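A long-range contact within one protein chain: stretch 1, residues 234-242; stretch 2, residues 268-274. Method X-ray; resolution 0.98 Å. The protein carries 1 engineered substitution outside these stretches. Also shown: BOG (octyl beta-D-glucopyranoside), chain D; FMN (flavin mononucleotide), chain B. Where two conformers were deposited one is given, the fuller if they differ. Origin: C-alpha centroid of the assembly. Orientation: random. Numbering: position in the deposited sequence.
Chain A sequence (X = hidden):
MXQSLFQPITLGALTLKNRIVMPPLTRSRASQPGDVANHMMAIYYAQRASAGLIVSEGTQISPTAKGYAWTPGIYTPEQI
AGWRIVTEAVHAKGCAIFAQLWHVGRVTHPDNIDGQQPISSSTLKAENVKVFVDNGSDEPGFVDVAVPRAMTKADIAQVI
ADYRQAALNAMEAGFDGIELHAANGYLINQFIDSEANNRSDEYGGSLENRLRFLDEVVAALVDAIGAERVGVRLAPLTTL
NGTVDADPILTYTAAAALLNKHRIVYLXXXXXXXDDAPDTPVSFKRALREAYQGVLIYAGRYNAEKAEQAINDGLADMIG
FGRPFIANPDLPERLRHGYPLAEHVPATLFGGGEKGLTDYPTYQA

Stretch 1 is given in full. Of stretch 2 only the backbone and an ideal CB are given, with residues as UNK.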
ATOM      1  N   LEU A 234      -5.538  -0.773   5.366  1.00  5.10           N
ATOM      2  CA  LEU A 234      -5.463  -0.724   6.818  1.00  5.18           C
ATOM      3  C   LEU A 234      -4.721  -1.946   7.346  1.00  5.43           C
ATOM      4  O   LEU A 234      -4.724  -3.006   6.708  1.00  6.05           O
ATOM      5  CB  LEU A 234      -6.857  -0.677   7.480  1.00  5.51           C
ATOM      6  CG  LEU A 234      -7.706   0.537   7.125  1.00  5.92           C
ATOM      7  CD1 LEU A 234      -9.068   0.387   7.806  1.00  6.89           C
ATOM      8  CD2 LEU A 234      -7.058   1.862   7.526  1.00  6.95           C
ATOM      9  N   ALA A 235      -4.144  -1.809   8.535  1.00  5.89           N
ATOM     10  CA  ALA A 235      -3.459  -2.885   9.236  1.00  6.29           C
ATOM     11  C   ALA A 235      -3.927  -2.921  10.675  1.00  6.41           C
ATOM     12  O   ALA A 235      -3.302  -2.344  11.570  1.00  7.46           O
ATOM     13  CB  ALA A 235      -1.977  -2.713   9.171  1.00  7.36           C
ATOM     14  N   PRO A 236      -5.050  -3.578  10.959  1.00  6.72           N
ATOM     15  CA  PRO A 236      -5.612  -3.507  12.311  1.00  7.20           C
ATOM     16  C   PRO A 236      -4.716  -4.088  13.385  1.00  7.46           C
ATOM     17  O   PRO A 236      -4.729  -3.561  14.514  1.00  9.62           O
ATOM     18  CB  PRO A 236      -6.918  -4.296  12.190  1.00  8.08           C
ATOM     19  CG  PRO A 236      -7.315  -4.177  10.738  1.00  9.08           C
ATOM     20  CD  PRO A 236      -5.970  -4.232  10.003  1.00  7.20           C
ATOM     21  N   LEU A 237      -4.016  -5.194  13.104  1.00  7.03           N
ATOM     22  CA  LEU A 237      -3.434  -5.973  14.158  1.00  7.28           C
ATOM     23  C   LEU A 237      -1.915  -6.096  14.076  1.00  7.73           C
ATOM     24  O   LEU A 237      -1.270  -6.422  15.099  1.00  9.54           O
ATOM     25  CB  LEU A 237      -4.019  -7.380  14.218  1.00  7.75           C
ATOM     26  CG  LEU A 237      -5.505  -7.426  14.523  1.00  9.14           C
ATOM     27  CD1 LEU A 237      -5.952  -8.883  14.502  1.00 11.73           C
ATOM     28  CD2 LEU A 237      -5.851  -6.812  15.855  1.00 13.87           C
ATOM     29  N   THR A 238      -1.296  -5.883  12.943  1.00  7.51           N
ATOM     30  CA  THR A 238       0.161  -5.873  12.879  1.00  7.77           C
ATOM     31  C   THR A 238       0.682  -4.587  13.534  1.00  8.00           C
ATOM     32  O   THR A 238      -0.001  -3.585  13.610  1.00  8.88           O
ATOM     33  CB  THR A 238       0.669  -6.021  11.447  1.00  7.50           C
ATOM     34  OG1 THR A 238       0.101  -4.944  10.687  1.00  7.60           O
ATOM     35  CG2 THR A 238       0.305  -7.360  10.840  1.00  8.13           C
ATOM     36  N   THR A 239       1.892  -4.703  14.047  1.00  8.59           N
ATOM     37  CA  THR A 239       2.529  -3.655  14.853  1.00  8.86           C
ATOM     38  C   THR A 239       3.997  -3.501  14.531  1.00  9.03           C
ATOM     39  O   THR A 239       4.727  -2.746  15.212  1.00  9.74           O
ATOM     40  CB  THR A 239       2.352  -3.956  16.356  1.00 10.22           C
ATOM     41  OG1 THR A 239       3.043  -5.198  16.634  1.00 12.09           O
ATOM     42  CG2 THR A 239       0.905  -4.016  16.768  1.00 10.45           C
ATOM     43  N   LEU A 240       4.492  -4.178  13.492  1.00  9.74           N
ATOM     44  CA  LEU A 240       5.906  -4.249  13.240  1.00  9.58           C
ATOM     45  C   LEU A 240       6.580  -2.899  13.132  1.00  9.29           C
ATOM     46  O   LEU A 240       7.707  -2.718  13.606  1.00 10.34           O
ATOM     47  CB  LEU A 240       6.116  -5.043  11.910  1.00 10.47           C
ATOM     48  CG  LEU A 240       7.551  -5.318  11.558  1.00 11.29           C
ATOM     49  CD1 LEU A 240       8.197  -6.251  12.557  1.00 14.28           C
ATOM     50  CD2 LEU A 240       7.577  -5.883  10.146  1.00 14.69           C
ATOM     51  N   ASN A 241       5.961  -1.945  12.438  1.00  9.70           N
ATOM     52  CA  ASN A 241       6.555  -0.636  12.246  1.00  9.37           C
ATOM     53  C   ASN A 241       6.231   0.364  13.336  1.00  9.37           C
ATOM     54  O   ASN A 241       6.525   1.547  13.204  1.00 10.55           O
ATOM     55  CB  ASN A 241       6.222  -0.097  10.855  1.00 10.34           C
ATOM     56  CG  ASN A 241       6.931  -0.872   9.810  1.00 11.92           C
ATOM     57  OD1 ASN A 241       7.970  -1.500  10.075  1.00 17.24           O
ATOM     58  ND2 ASN A 241       6.369  -0.831   8.616  1.00 15.69           N
ATOM     59  N   GLY A 242       5.711  -0.108  14.456  1.00  9.66           N
ATOM     60  CA  GLY A 242       5.673   0.664  15.660  1.00 10.23           C
ATOM     61  C   GLY A 242       4.365   1.250  16.080  1.00  8.82           C
ATOM     62  O   GLY A 242       4.360   1.956  17.103  1.00 10.09           O
ATOM     63  N   UNK A 268      -8.612  -2.772   1.793  1.00  4.95           N
ATOM     64  CA  UNK A 268      -7.529  -3.743   1.706  1.00  4.72           C
ATOM     65  C   UNK A 268      -6.906  -3.898   3.091  1.00  4.98           C
ATOM     66  O   UNK A 268      -6.430  -2.924   3.660  1.00  5.35           O
ATOM     67  CB  UNK A 268      -6.482  -3.315   0.676  1.00  4.72           C
ATOM     68  N   UNK A 269      -6.968  -5.109   3.617  1.00  5.04           N
ATOM     69  CA  UNK A 269      -6.438  -5.427   4.929  1.00  5.21           C
ATOM     70  C   UNK A 269      -5.076  -6.103   4.762  1.00  5.36           C
ATOM     71  O   UNK A 269      -4.983  -7.181   4.132  1.00  6.13           O
ATOM     72  CB  UNK A 269      -7.405  -6.320   5.708  1.00  5.21           C
ATOM     73  N   UNK A 270      -4.044  -5.483   5.323  1.00  5.59           N
ATOM     74  CA  UNK A 270      -2.707  -6.052   5.357  1.00  5.76           C
ATOM     75  C   UNK A 270      -2.618  -6.902   6.625  1.00  5.66           C
ATOM     76  O   UNK A 270      -2.453  -6.401   7.744  1.00  6.46           O
ATOM     77  CB  UNK A 270      -1.629  -4.967   5.325  1.00  5.76           C
ATOM     78  N   UNK A 271      -2.857  -8.197   6.460  1.00  6.07           N
ATOM     79  CA  UNK A 271      -3.013  -9.137   7.545  1.00  6.25           C
ATOM     80  C   UNK A 271      -1.716  -9.629   8.149  1.00  6.27           C
ATOM     81  O   UNK A 271      -1.690 -10.092   9.299  1.00  7.19           O
ATOM     82  CB  UNK A 271      -3.823 -10.339   7.055  1.00  6.25           C
ATOM     83  N   UNK A 272      -0.642  -9.580   7.373  1.00  6.57           N
ATOM     84  CA  UNK A 272       0.712  -9.944   7.787  1.00  6.84           C
ATOM     85  C   UNK A 272       1.636  -8.860   7.299  1.00  6.71           C
ATOM     86  O   UNK A 272       1.440  -8.367   6.171  1.00  7.35           O
ATOM     87  CB  UNK A 272       1.130 -11.313   7.247  1.00  6.84           C
ATOM     88  N   UNK A 273       2.641  -8.504   8.094  1.00  7.22           N
ATOM     89  CA  UNK A 273       3.702  -7.668   7.566  0.51  7.97           C
ATOM     90  C   UNK A 273       5.011  -8.355   7.948  1.00  8.05           C
ATOM     91  O   UNK A 273       5.354  -8.549   9.111  1.00  8.74           O
ATOM     92  CB  UNK A 273       3.625  -6.237   8.102  0.51  7.97           C
ATOM     93  N   UNK A 274       5.666  -8.859   6.901  1.00  8.17           N
ATOM     94  CA  UNK A 274       6.887  -9.668   7.021  1.00  8.47           C
ATOM     95  C   UNK A 274       6.585 -10.921   7.845  1.00  9.24           C
ATOM     96  O   UNK A 274       5.859 -11.803   7.360  1.00 10.26           O
ATOM     97  CB  UNK A 274       8.018  -8.862   7.662  1.00  8.47           C
TER
HETATM   98  C1  BOG D 502      10.057  -2.586   4.223  0.51 11.00           C
HETATM   99  O1  BOG D 502      11.056  -3.568   4.235  0.51 11.58           O
HETATM  100  C2  BOG D 502       9.739  -2.113   2.840  0.51 11.22           C
HETATM  101  O2  BOG D 502      10.836  -1.452   2.249  0.51 12.62           O
HETATM  102  C3  BOG D 502       8.567  -1.119   2.812  0.51 10.34           C
HETATM  103  O3  BOG D 502       8.154  -0.885   1.494  0.51 11.87           O
HETATM  104  C4  BOG D 502       7.380  -1.777   3.528  0.51  9.40           C
HETATM  105  O4  BOG D 502       6.335  -0.865   3.584  0.51 10.28           O
HETATM  106  C5  BOG D 502       7.753  -2.284   4.917  0.51  9.95           C
HETATM  107  O5  BOG D 502       8.822  -3.191   4.735  0.51  8.52           O
HETATM  108  C6  BOG D 502       6.598  -2.969   5.600  0.51  9.65           C
HETATM  109  O6  BOG D 502       7.062  -3.299   6.897  0.51  8.16           O
HETATM  110  C1' BOG D 502      11.789  -3.651   5.435  0.51 15.15           C
HETATM  111  C2' BOG D 502      12.991  -4.590   5.396  0.51 23.21           C
HETATM  112  C3' BOG D 502      12.702  -5.932   4.794  0.51 30.21           C
HETATM  113  C4' BOG D 502      13.646  -7.109   5.010  0.51 33.03           C
HETATM  114  C5' BOG D 502      14.133  -7.572   3.634  0.51 33.45           C
HETATM  115  C6' BOG D 502      15.619  -7.256   3.454  0.51 31.53           C
HETATM  116  C7' BOG D 502      16.086  -7.699   2.056  0.51 28.70           C
HETATM  117  C8' BOG D 502      17.596  -7.885   2.159  0.51 33.30           C
HETATM  118  N1  FMN B 500       2.914  -2.944   1.540  1.00  5.18           N
HETATM  119  C2  FMN B 500       2.442  -1.751   1.198  1.00  5.20           C
HETATM  120  O2  FMN B 500       1.288  -1.370   1.530  1.00  5.40           O
HETATM  121  N3  FMN B 500       3.223  -0.881   0.450  1.00  5.40           N
HETATM  122  C4  FMN B 500       4.504  -1.192   0.026  1.00  5.30           C
HETATM  123  O4  FMN B 500       5.101  -0.387  -0.736  1.00  6.06           O
HETATM  124  C4A FMN B 500       5.024  -2.400   0.488  1.00  5.42           C
HETATM  125  N5  FMN B 500       6.338  -2.759   0.193  1.00  6.04           N
HETATM  126  C5A FMN B 500       6.676  -4.135   0.300  1.00  5.73           C
HETATM  127  C6  FMN B 500       7.861  -4.589  -0.224  1.00  6.52           C
HETATM  128  C7  FMN B 500       8.227  -5.955  -0.167  1.00  6.70           C
HETATM  129  C7M FMN B 500       9.486  -6.395  -0.875  1.00  8.76           C
HETATM  130  C8  FMN B 500       7.392  -6.819   0.476  1.00  6.42           C
HETATM  131  C8M FMN B 500       7.690  -8.303   0.555  1.00  8.28           C
HETATM  132  C9  FMN B 500       6.179  -6.362   1.030  1.00  6.03           C
HETATM  133  C9A FMN B 500       5.802  -5.020   0.940  1.00  5.63           C
HETATM  134  N10 FMN B 500       4.561  -4.570   1.438  1.00  5.60           N
HETATM  135  C10 FMN B 500       4.150  -3.282   1.154  1.00  5.36           C
HETATM  136  C1' FMN B 500       3.639  -5.532   2.049  1.00  5.53           C
HETATM  137  C2' FMN B 500       2.920  -6.427   1.023  1.00  5.16           C
HETATM  138  O2' FMN B 500       1.988  -5.674   0.266  1.00  5.37           O
HETATM  139  C3' FMN B 500       2.134  -7.546   1.677  1.00  5.38           C
HETATM  140  O3' FMN B 500       1.043  -7.055   2.441  1.00  5.56           O
HETATM  141  C4' FMN B 500       2.967  -8.497   2.556  1.00  5.69           C
HETATM  142  O4' FMN B 500       4.185  -8.864   1.926  1.00  5.99           O
HETATM  143  C5' FMN B 500       2.175  -9.704   3.019  1.00  5.87           C
HETATM  144  O5' FMN B 500       1.751 -10.512   1.909  1.00  5.68           O
HETATM  145  P   FMN B 500       2.591 -11.837   1.521  1.00  5.71           P
HETATM  146  O1P FMN B 500       3.928 -11.361   1.010  1.00  5.88           O
HETATM  147  O2P FMN B 500       2.724 -12.671   2.775  1.00  6.22           O
HETATM  148  O3P FMN B 500       1.741 -12.474   0.450  1.00  5.95           O

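At position 268 the main chain does the work: its O accepts from Leu234 N at 2.9 Å. The ideal CB points sideways and comes no nearer than 5.4 Å to Leu234 N, so stretch 1 leaves the choice wide. The residue is His268, whose ND1 is hydrogen-bonded elsewhere in the structure.

Position 269 is bridged to Leu234, with both side chains on the same face of the sheet. Its CB lies 4.4 Å from Leu234 O, already engaged by the N of 270, and 5.0 Å from Pro236 CD. Beyond the backbone, the Leu234 and Pro236 side chains offer carbon; a branched or medium aliphatic chain, Val, Leu or Ile, would fit. Ile269 is found. Its CG2 reaches Pro236 CD at 3.9 Å and its CD1 lies 4.3 Å from Leu234 CB.

At position 270 the N donates to Leu234 O at 2.9 Å, closing the second rung of the pairing. The CB sits 3.9 Å from Leu234 O and 4.5 Å from Ala235 CB; a small residue such as Ala or Ser suits these close contacts, though they do not demand one. Ala270 packs its CB 4.4 Å from Ala235 CB. Its O receives hydrogen bonds from two waters, which accept in turn from Leu237 N and Thr238 OG1, bridging the chains where direct pairing has ended.

Position 271 points away, with nothing of stretch 1 within 5.5 Å of its CB; many residues, polar ones included, would serve. Glu271 uses its carboxylate elsewhere in the structure. Position 272 also turns away, and its extended backbone angles suit a beta-branched residue among others. Val272 fills it, while Thr238 CG2 rests 4.0 Å from its CA.

Position 273 points toward stretch 1, its CB 4.4 Å from Thr238 CG2 and 4.5 Å from Leu240 CD2. Within reach of the side chain, away from Thr238 CG2, are BOG O6 and the amide of Asn241. BOG O6 makes an acceptor valuable, so a short chain with a polar end, Asp or Asn, is likelier. Asp273 supplies it: its OD2 takes a hydrogen bond from BOG O6 at 2.6 Å, and BOG O6 accepts from Asn241 ND2 at 3.1 Å. A water links Asp273 OD2 to Asn241 N.

Position 274 has positive phi, a setting easiest for Gly, yet its CB points toward Leu240 CD2, 3.9 Å away, beside the detergent; a large apolar or aromatic residue could exploit both. Trp274 CD1 lies 3.7 Å from Leu240 CD2, which sits at the ring edge. Trp274 NE1 donates to BOG O5 at 2.8 Å.

Stretch 2, residues 268-274: HIAEVDW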
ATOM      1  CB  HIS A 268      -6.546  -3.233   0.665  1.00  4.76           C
ATOM      2  CG  HIS A 268      -5.392  -4.126   0.327  1.00  5.06           C
ATOM      3  ND1 HIS A 268      -4.500  -3.770  -0.655  1.00  5.20           N
ATOM      4  CD2 HIS A 268      -4.980  -5.346   0.754  1.00  5.14           C
ATOM      5  CE1 HIS A 268      -3.638  -4.766  -0.781  1.00  5.48           C
ATOM      6  NE2 HIS A 268      -3.862  -5.751   0.054  1.00  5.55           N
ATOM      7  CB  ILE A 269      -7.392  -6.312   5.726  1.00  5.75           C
ATOM      8  CG1 ILE A 269      -8.772  -5.684   5.854  1.00  6.46           C
ATOM      9  CG2 ILE A 269      -6.783  -6.676   7.068  1.00  6.67           C
ATOM     10  CD1 ILE A 269      -8.820  -4.353   6.558  1.00  7.74           C
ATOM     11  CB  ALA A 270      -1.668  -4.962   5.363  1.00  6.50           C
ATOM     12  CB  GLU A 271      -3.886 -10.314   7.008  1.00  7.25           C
ATOM     13  CG  GLU A 271      -4.289 -11.356   7.987  1.00  7.91           C
ATOM     14  CD  GLU A 271      -5.278 -12.340   7.420  1.00  7.60           C
ATOM     15  OE1 GLU A 271      -5.720 -12.136   6.251  1.00  8.45           O
ATOM     16  OE2 GLU A 271      -5.608 -13.302   8.125  1.00  9.48           O
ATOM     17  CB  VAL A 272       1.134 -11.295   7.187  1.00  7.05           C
ATOM     18  CG1 VAL A 272       2.588 -11.621   7.524  1.00  8.17           C
ATOM     19  CG2 VAL A 272       0.203 -12.414   7.623  1.00  7.60           C
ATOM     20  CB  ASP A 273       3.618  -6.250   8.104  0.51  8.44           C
ATOM     21  CG  ASP A 273       4.321  -5.228   7.266  0.51  8.66           C
ATOM     22  OD1 ASP A 273       4.280  -5.325   6.030  0.51  9.01           O
ATOM     23  OD2 ASP A 273       4.881  -4.271   7.877  0.51 10.88           O
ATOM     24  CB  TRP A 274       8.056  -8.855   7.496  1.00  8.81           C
ATOM     25  CG  TRP A 274       8.416  -7.824   6.484  1.00  9.00           C
ATOM     26  CD1 TRP A 274       8.137  -6.501   6.533  1.00 10.76           C
ATOM     27  CD2 TRP A 274       9.089  -8.055   5.259  1.00  9.83           C
ATOM     28  NE1 TRP A 274       8.613  -5.886   5.417  1.00 13.66           N
ATOM     29  CE2 TRP A 274       9.201  -6.807   4.621  1.00 11.80           C
ATOM     30  CE3 TRP A 274       9.619  -9.160   4.614  1.00 11.61           C
ATOM     31  CZ2 TRP A 274       9.821  -6.641   3.388  1.00 15.53           C
ATOM     32  CZ3 TRP A 274      10.249  -8.959   3.376  1.00 13.92           C
ATOM     33  CH2 TRP A 274      10.328  -7.712   2.806  1.00 15.80           C
TER
HETATM   34  O   HOH W   1      -3.417  -6.400  10.525  1.00  8.16           O
HETATM   35  O   HOH W   2       0.239  -5.504   8.098  1.00  7.50           O
HETATM   36  O   HOH W   3       3.897  -2.588  10.484  1.00 26.27           O
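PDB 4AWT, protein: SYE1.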